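Cyclohexadienyl dehydratase (Synthetic construct, PDB 5JOS) probably catalyses the decarboxylating dehydration of prephenate and L-arogenate in phenylalanine biosynthesis, using a scaffold of the periplasmic binding protein type. Local coordinates at residues 113-118 with 194-199; 135-140 with 173-178; 166-171 with 190-195. All blocks are in the same frame, centred on the assembly; numbering follows the deposited sequence.

Contact 1: residues 113-118 with 194-199; sequences PLVRKE and GLAAVL. With NA (sodium ion), chain B.
Strand 113-116 and the short edge strand 195-197 run antiparallel, their local axes 4.5 Å apart at closest and 150° between directions. They form one border of a five-stranded mixed sheet whose strand order matches the type II periplasmic binding protein lobe, with 195-197 outermost. Val115 and Ala196 make the hydrogen-bonded pair: Val115 N reaches Ala196 O at 2.9 Å, and Ala196 N returns to Val115 O at 2.8 Å. Leu114 with Ala197 and Arg116 with Leu195 are the non-hydrogen-bonded pairs flanking it. Beyond the bridges, Val198 N still holds Pro113 O at 3.0 Å.

On the face carrying Val115 and Ala196, Val115 puts CG2 in the crowded position between its backbone N and carbonyl carbon, where it meets Val198 CG2 at 3.9 Å as the two side chains cross obliquely. The other face belongs to Leu114 and Ala197; Leu114 holds CG anti to its backbone N (chi1 175°), and its CD1 lies 4.2 Å from Leu195 CB, with Phe167 of helix 166-171 covering Leu114. Arg116 CB still touches Gly194 O, and its guanidinium is held by Ala175 O, Val170 O and Asp176. At the sheet's end Lys117 N approaches Gly194 O at 2.8 Å from 50° above the carbonyl plane. A water also donates to Gly194 O and bridges it to Glu118 OE1, while Leu195 O binds the sodium ion at 2.5 Å.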
# COMPACT_ATOMS: atom_id res chain seq x y z
N PRO A 113 9.92 10.76 0.95
CA PRO A 113 10.95 11.37 1.80
C PRO A 113 10.89 10.95 3.26
O PRO A 113 9.81 10.87 3.94
CB PRO A 113 10.64 12.84 1.71
CG PRO A 113 9.17 12.91 1.48
CD PRO A 113 8.75 11.66 0.78
N LEU A 114 12.06 10.81 3.78
CA LEU A 114 12.22 10.59 5.21
C LEU A 114 12.98 11.73 5.83
O LEU A 114 14.06 12.10 5.33
CB LEU A 114 13.03 9.34 5.32
CG LEU A 114 13.49 8.89 6.72
CD1 LEU A 114 12.31 8.30 7.39
CD2 LEU A 114 14.61 7.86 6.56
N VAL A 115 12.43 12.32 6.87
CA VAL A 115 12.90 13.62 7.37
C VAL A 115 12.93 13.56 8.88
O VAL A 115 12.43 12.59 9.47
CB VAL A 115 12.01 14.73 6.92
CG1 VAL A 115 11.95 14.76 5.38
CG2 VAL A 115 10.60 14.63 7.54
N ARG A 116 13.53 14.54 9.53
CA ARG A 116 13.40 14.57 10.98
C ARG A 116 11.97 14.84 11.38
O ARG A 116 11.21 15.53 10.68
CB ARG A 116 14.29 15.65 11.62
CG ARG A 116 15.75 15.29 11.51
CD ARG A 116 16.67 16.33 12.13
NE ARG A 116 16.68 17.53 11.32
CZ ARG A 116 17.34 17.69 10.17
NH1 ARG A 116 18.09 16.74 9.65
NH2 ARG A 116 17.28 18.84 9.56
N LYS A 117 11.65 14.31 12.55
CA LYS A 117 10.33 14.44 13.11
C LYS A 117 9.82 15.91 13.12
O LYS A 117 8.73 16.21 12.65
CB LYS A 117 10.35 13.88 14.52
CG LYS A 117 9.20 14.34 15.37
CD LYS A 117 8.09 13.34 15.29
CE LYS A 117 7.98 12.71 16.64
NZ LYS A 117 7.61 13.75 17.66
N GLU A 118 10.58 16.80 13.70
CA GLU A 118 10.19 18.20 13.71
C GLU A 118 10.12 18.89 12.32
O GLU A 118 9.63 19.98 12.22
CB GLU A 118 11.14 19.00 14.58
CG GLU A 118 12.53 19.19 13.97
CD GLU A 118 13.52 18.12 14.36
OE1 GLU A 118 13.09 16.95 14.65
OE2 GLU A 118 14.73 18.48 14.36
N GLY A 194 13.17 10.07 16.17
CA GLY A 194 13.60 11.36 15.64
C GLY A 194 13.24 11.50 14.17
O GLY A 194 13.54 12.49 13.55
N LEU A 195 12.65 10.49 13.57
CA LEU A 195 12.41 10.55 12.07
C LEU A 195 10.92 10.38 11.77
O LEU A 195 10.16 9.76 12.55
CB LEU A 195 13.15 9.46 11.34
CG LEU A 195 14.68 9.40 11.43
CD1 LEU A 195 15.25 8.21 10.71
CD2 LEU A 195 15.30 10.57 10.77
N ALA A 196 10.51 10.99 10.68
CA ALA A 196 9.17 10.90 10.17
C ALA A 196 9.17 10.67 8.67
O ALA A 196 10.07 11.08 7.94
CB ALA A 196 8.42 12.17 10.48
N ALA A 197 8.24 9.87 8.20
CA ALA A 197 8.10 9.62 6.73
C ALA A 197 6.97 10.49 6.29
O ALA A 197 5.95 10.48 6.92
CB ALA A 197 7.71 8.17 6.44
N VAL A 198 7.09 11.20 5.19
CA VAL A 198 5.96 12.05 4.73
C VAL A 198 5.43 11.54 3.40
O VAL A 198 6.16 11.50 2.46
CB VAL A 198 6.44 13.50 4.56
CG1 VAL A 198 5.26 14.40 4.24
CG2 VAL A 198 7.12 13.96 5.83
N LEU A 199 4.18 11.10 3.31
CA LEU A 199 3.66 10.56 2.03
C LEU A 199 3.32 11.76 1.13
O LEU A 199 2.73 12.69 1.56
CB LEU A 199 2.46 9.63 2.14
CG LEU A 199 2.55 8.28 2.89
CD1 LEU A 199 1.16 7.64 2.81
CD2 LEU A 199 3.70 7.41 2.30
NA NA B . 9.51 7.97 14.22
O HOH W 1 14.55 14.74 14.97
O HOH W 2 7.27 7.90 13.61
O HOH W 3 8.91 9.90 15.54

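Contact 2: residues 135-140 with 173-178; sequences RVAVNP and GRADVM
A parallel strand pair, entered through a Schellman motif at the end of helix 166-171, joins strand 135-138 to the start of strand 177-181. The motif is closed by Gly173, whose positive phi of 92° turns the chain out of the helix toward the sheet. Where the strands meet, Arg135 O is gripped twice, by Asp176 N at 2.7 Å and by Val177 N at 3.0 Å, both donors lying in the carbonyl plane. Two residues on, Ala137 N donates to Val177 O at 2.9 Å, so Val136 pairs with Val177 and Ala137 with Met178. Strand 135-138 is thereby placed between 156-159 and 177-181, among the three parallel strands of the sheet in this type II binding-protein lobe.

The side chain of Arg135 bends at chi3 (-50°) and crosses Asp176 obliquely, presenting its NE and NH2 side. NE meets Asp176 OD2 at 3.1 Å and NH2 meets Asp176 OD1 at 3.0 Å, each oxygen lying almost in the guanidinium plane yet approached from above the carboxylate plane, because the two planes stand 51° apart. The backbone Arg135 N takes the anti lone pair of Asp176 OD2 at 2.8 Å, fixing the carboxylate's rotation. Asp176 is buried and also pairs with Arg116 through OD1, which would favour its ionised form. Arg135 NH2 turns as well to Gly173 O at 3.0 Å, and the peptide joining Arg174 to Ala175 passes over one guanidinium face, offset toward its rim. Ala137 CB, on the face it shares with Met178, touches Ala175 CB at 4.1 Å and also packs on Ile166.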
# COMPACT_ATOMS: atom_id res chain seq x y z
N ARG A 135 19.39 19.60 2.19
CA ARG A 135 20.39 18.57 1.96
C ARG A 135 19.73 17.21 1.75
O ARG A 135 19.14 16.60 2.69
CB ARG A 135 21.43 18.54 3.10
CG ARG A 135 22.32 19.79 3.13
CD ARG A 135 23.04 19.93 4.47
NE ARG A 135 22.02 19.79 5.53
CZ ARG A 135 22.25 19.59 6.83
NH1 ARG A 135 23.47 19.51 7.29
NH2 ARG A 135 21.24 19.46 7.69
N VAL A 136 19.82 16.74 0.51
CA VAL A 136 19.22 15.53 0.07
C VAL A 136 20.21 14.43 -0.00
O VAL A 136 21.30 14.62 -0.52
CB VAL A 136 18.61 15.70 -1.32
CG1 VAL A 136 18.11 14.38 -1.89
CG2 VAL A 136 17.43 16.64 -1.23
N ALA A 137 19.82 13.30 0.57
CA ALA A 137 20.71 12.15 0.69
C ALA A 137 20.22 11.00 -0.10
O ALA A 137 19.05 10.66 0.01
CB ALA A 137 20.86 11.72 2.13
N VAL A 138 21.09 10.41 -0.93
CA VAL A 138 20.69 9.22 -1.64
C VAL A 138 21.86 8.26 -1.74
O VAL A 138 23.04 8.67 -1.65
CB VAL A 138 20.23 9.53 -3.06
CG1 VAL A 138 19.05 10.46 -3.07
CG2 VAL A 138 21.38 10.12 -3.84
N ASN A 139 21.55 6.98 -2.00
CA ASN A 139 22.57 6.02 -2.38
C ASN A 139 22.84 6.13 -3.86
O ASN A 139 22.02 6.62 -4.60
CB ASN A 139 22.13 4.59 -2.02
CG ASN A 139 20.82 4.20 -2.69
OD1 ASN A 139 19.82 4.92 -2.62
ND2 ASN A 139 20.84 3.15 -3.42
N PRO A 140 24.00 5.63 -4.32
CA PRO A 140 24.33 5.75 -5.69
C PRO A 140 23.64 4.74 -6.57
O PRO A 140 23.46 3.59 -6.20
CB PRO A 140 25.85 5.41 -5.77
CG PRO A 140 26.22 4.96 -4.41
CD PRO A 140 24.99 4.84 -3.57
N GLY A 173 21.14 15.15 11.78
CA GLY A 173 21.17 16.56 11.32
C GLY A 173 22.25 16.83 10.30
O GLY A 173 22.56 18.00 9.97
N ARG A 174 22.82 15.77 9.76
CA ARG A 174 23.84 15.92 8.74
C ARG A 174 23.26 15.93 7.35
O ARG A 174 23.98 16.12 6.41
CB ARG A 174 24.99 14.88 8.92
CG ARG A 174 25.81 15.05 10.23
CD ARG A 174 26.98 14.04 10.36
NE ARG A 174 26.49 12.64 10.40
CZ ARG A 174 26.22 11.96 11.51
NH1 ARG A 174 26.40 12.49 12.70
NH2 ARG A 174 25.76 10.72 11.45
N ALA A 175 21.97 15.59 7.18
CA ALA A 175 21.25 15.75 5.92
C ALA A 175 19.85 16.06 6.35
O ALA A 175 19.49 15.85 7.52
CB ALA A 175 21.26 14.47 5.14
N ASP A 176 19.05 16.48 5.42
CA ASP A 176 17.67 16.91 5.74
C ASP A 176 16.55 15.99 5.23
O ASP A 176 15.47 15.93 5.83
CB ASP A 176 17.42 18.24 5.04
CG ASP A 176 18.30 19.36 5.62
OD1 ASP A 176 18.40 19.38 6.84
OD2 ASP A 176 18.96 20.11 4.89
N VAL A 177 16.79 15.37 4.08
CA VAL A 177 15.77 14.52 3.43
C VAL A 177 16.44 13.35 2.75
O VAL A 177 17.29 13.55 1.88
CB VAL A 177 15.06 15.29 2.32
CG1 VAL A 177 14.03 14.38 1.61
CG2 VAL A 177 14.39 16.59 2.81
N MET A 178 16.05 12.11 3.12
CA MET A 178 16.53 10.92 2.45
C MET A 178 15.43 10.48 1.51
O MET A 178 14.29 10.44 1.92
CB MET A 178 16.83 9.81 3.46
CG MET A 178 17.20 8.51 2.77
SD MET A 178 17.40 7.30 4.09
CE MET A 178 17.66 5.85 3.07

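Contact 3: residues 166-171 with 190-195; sequences IFQEVA and KKHPGL. With NA (sodium ion), chain B.
Apolar contacts carry most of the meeting between helix 166-171 and the loop 190-195, and the side chain of Leu195 is the wedge. Its two methyls part over the helix: CD2 sits 3.7 Å from Val170 CG1 and 3.8 Å from Ala171 CB, while CD1 lies at the rim of the Phe167 ring, 4.0 Å from Phe167 CD1. Phe167 takes the crowded first torsion (chi1 69°), and its ring also stacks with Tyr188 of helix 182-190.

The aromatic and polar contacts belong to His192. With CG anti to its backbone N (chi1 -163°), the imidazole reaches the helix, where Ala171 CB comes within 3.5 Å of His192 NE2. Phe167 CE1 and His192 CD2 face each other edge to edge, and Gln168 OE1 lies in the imidazole plane near NE2 without making a hydrogen bond. Leu195 CG lies over one imidazole face, toward its rim. Inside the loop, Gly194 N donates to His192 ND1 at 2.9 Å within the ring plane; a neutral imidazole would then probably carry its proton on NE2.

Residues 192-195 form a type I beta turn, closed by Leu195 N on His192 O at 3.2 Å and leading from helix 182-190 into edge strand 195-197 of the lobe's sheet. The same His192 O binds the sodium ion at 2.3 Å, in a shell that Ala189 O and two waters help to complete.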
# COMPACT_ATOMS: atom_id res chain seq x y z
N ILE A 166 22.03 5.90 5.86
CA ILE A 166 21.68 7.25 5.47
C ILE A 166 20.63 7.81 6.35
O ILE A 166 20.63 9.01 6.60
CB ILE A 166 21.25 7.26 4.00
CG1 ILE A 166 22.39 6.71 3.12
CG2 ILE A 166 20.96 8.65 3.54
CD1 ILE A 166 21.95 6.38 1.69
N PHE A 167 19.74 6.95 6.87
CA PHE A 167 18.66 7.45 7.71
C PHE A 167 19.20 8.18 8.95
O PHE A 167 18.61 9.12 9.46
CB PHE A 167 17.69 6.32 8.10
CG PHE A 167 18.26 5.33 9.04
CD1 PHE A 167 18.11 5.49 10.37
CD2 PHE A 167 18.94 4.23 8.58
CE1 PHE A 167 18.65 4.59 11.31
CE2 PHE A 167 19.48 3.33 9.46
CZ PHE A 167 19.34 3.49 10.83
N GLN A 168 20.32 7.68 9.44
CA GLN A 168 20.96 8.22 10.60
C GLN A 168 21.65 9.55 10.32
O GLN A 168 21.77 10.39 11.23
CB GLN A 168 21.98 7.20 11.11
CG GLN A 168 22.53 7.57 12.43
CD GLN A 168 21.44 7.86 13.46
OE1 GLN A 168 20.53 7.03 13.68
NE2 GLN A 168 21.51 9.07 14.08
N GLU A 169 22.08 9.77 9.08
CA GLU A 169 22.53 11.11 8.68
C GLU A 169 21.40 12.12 8.80
O GLU A 169 21.65 13.25 9.13
CB GLU A 169 22.98 11.13 7.23
CG GLU A 169 24.17 10.22 6.95
CD GLU A 169 25.35 10.57 7.79
OE1 GLU A 169 25.80 11.70 7.70
OE2 GLU A 169 25.80 9.72 8.58
N VAL A 170 20.17 11.74 8.42
CA VAL A 170 19.04 12.63 8.58
C VAL A 170 18.80 12.94 10.07
O VAL A 170 18.70 14.08 10.44
CB VAL A 170 17.76 12.08 7.91
CG1 VAL A 170 16.56 12.94 8.21
CG2 VAL A 170 17.96 12.07 6.39
N ALA A 171 18.69 11.91 10.88
CA ALA A 171 18.40 12.02 12.29
C ALA A 171 19.39 12.84 12.99
O ALA A 171 18.99 13.52 13.90
CB ALA A 171 18.38 10.67 13.00
N LYS A 190 9.18 4.38 11.59
CA LYS A 190 8.56 3.80 12.75
C LYS A 190 9.54 3.44 13.85
O LYS A 190 9.18 3.52 15.00
CB LYS A 190 7.62 2.67 12.45
CG LYS A 190 8.14 1.35 12.03
CD LYS A 190 6.94 0.39 11.94
CE LYS A 190 7.37 -0.94 11.33
NZ LYS A 190 6.45 -1.98 11.89
N LYS A 191 10.78 3.17 13.49
CA LYS A 191 11.75 2.58 14.41
C LYS A 191 12.76 3.59 14.91
O LYS A 191 13.71 3.22 15.58
CB LYS A 191 12.48 1.39 13.69
CG LYS A 191 11.53 0.19 13.62
CD LYS A 191 12.28 -1.15 13.45
CE LYS A 191 11.49 -2.27 14.10
NZ LYS A 191 12.05 -3.58 13.67
N HIS A 192 12.53 4.87 14.59
CA HIS A 192 13.35 5.92 15.11
C HIS A 192 12.50 7.10 15.60
O HIS A 192 11.75 7.68 14.82
CB HIS A 192 14.31 6.36 14.03
CG HIS A 192 15.46 7.16 14.53
ND1 HIS A 192 15.33 8.32 15.27
CD2 HIS A 192 16.80 6.95 14.41
CE1 HIS A 192 16.53 8.80 15.56
NE2 HIS A 192 17.44 8.00 15.02
N PRO A 193 12.60 7.49 16.88
CA PRO A 193 11.77 8.54 17.39
C PRO A 193 12.02 9.91 16.79
O PRO A 193 11.25 10.82 16.99
CB PRO A 193 12.09 8.56 18.87
CG PRO A 193 13.52 8.05 18.94
CD PRO A 193 13.58 7.03 17.87
N GLY A 194 13.17 10.07 16.17
CA GLY A 194 13.60 11.36 15.64
C GLY A 194 13.24 11.50 14.17
O GLY A 194 13.54 12.49 13.55
N LEU A 195 12.65 10.49 13.57
CA LEU A 195 12.41 10.55 12.07
C LEU A 195 10.92 10.38 11.77
O LEU A 195 10.16 9.76 12.55
CB LEU A 195 13.15 9.46 11.34
CG LEU A 195 14.68 9.40 11.43
CD1 LEU A 195 15.25 8.21 10.71
CD2 LEU A 195 15.30 10.57 10.77
NA NA B . 9.51 7.97 14.22
O HOH W 3 8.91 9.90 15.54
O HOH W 2 7.27 7.90 13.61

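All three contacts lie in one lobe and build on the same five-stranded sheet. Contact 2 joins strands 135-138 and 177-181, contact 1 joins 111-116 and 195-197, and strands 177-181 and 111-116 are neighbours between them; their centres are about 12 Å apart. Contact 3 sets helix 166-171 against the turn leading to the edge strand, centre to centre about 8 Å from contact 1, with which it shares Gly194, Leu195 and the sodium ion, and about 11 Å from contact 2. Along the chain, contact 1 spans both others, whereas the segments of contacts 2 and 3 alternate. Arg116 ties all three together, so sheet, helix and metal-bound turn form one continuous unit.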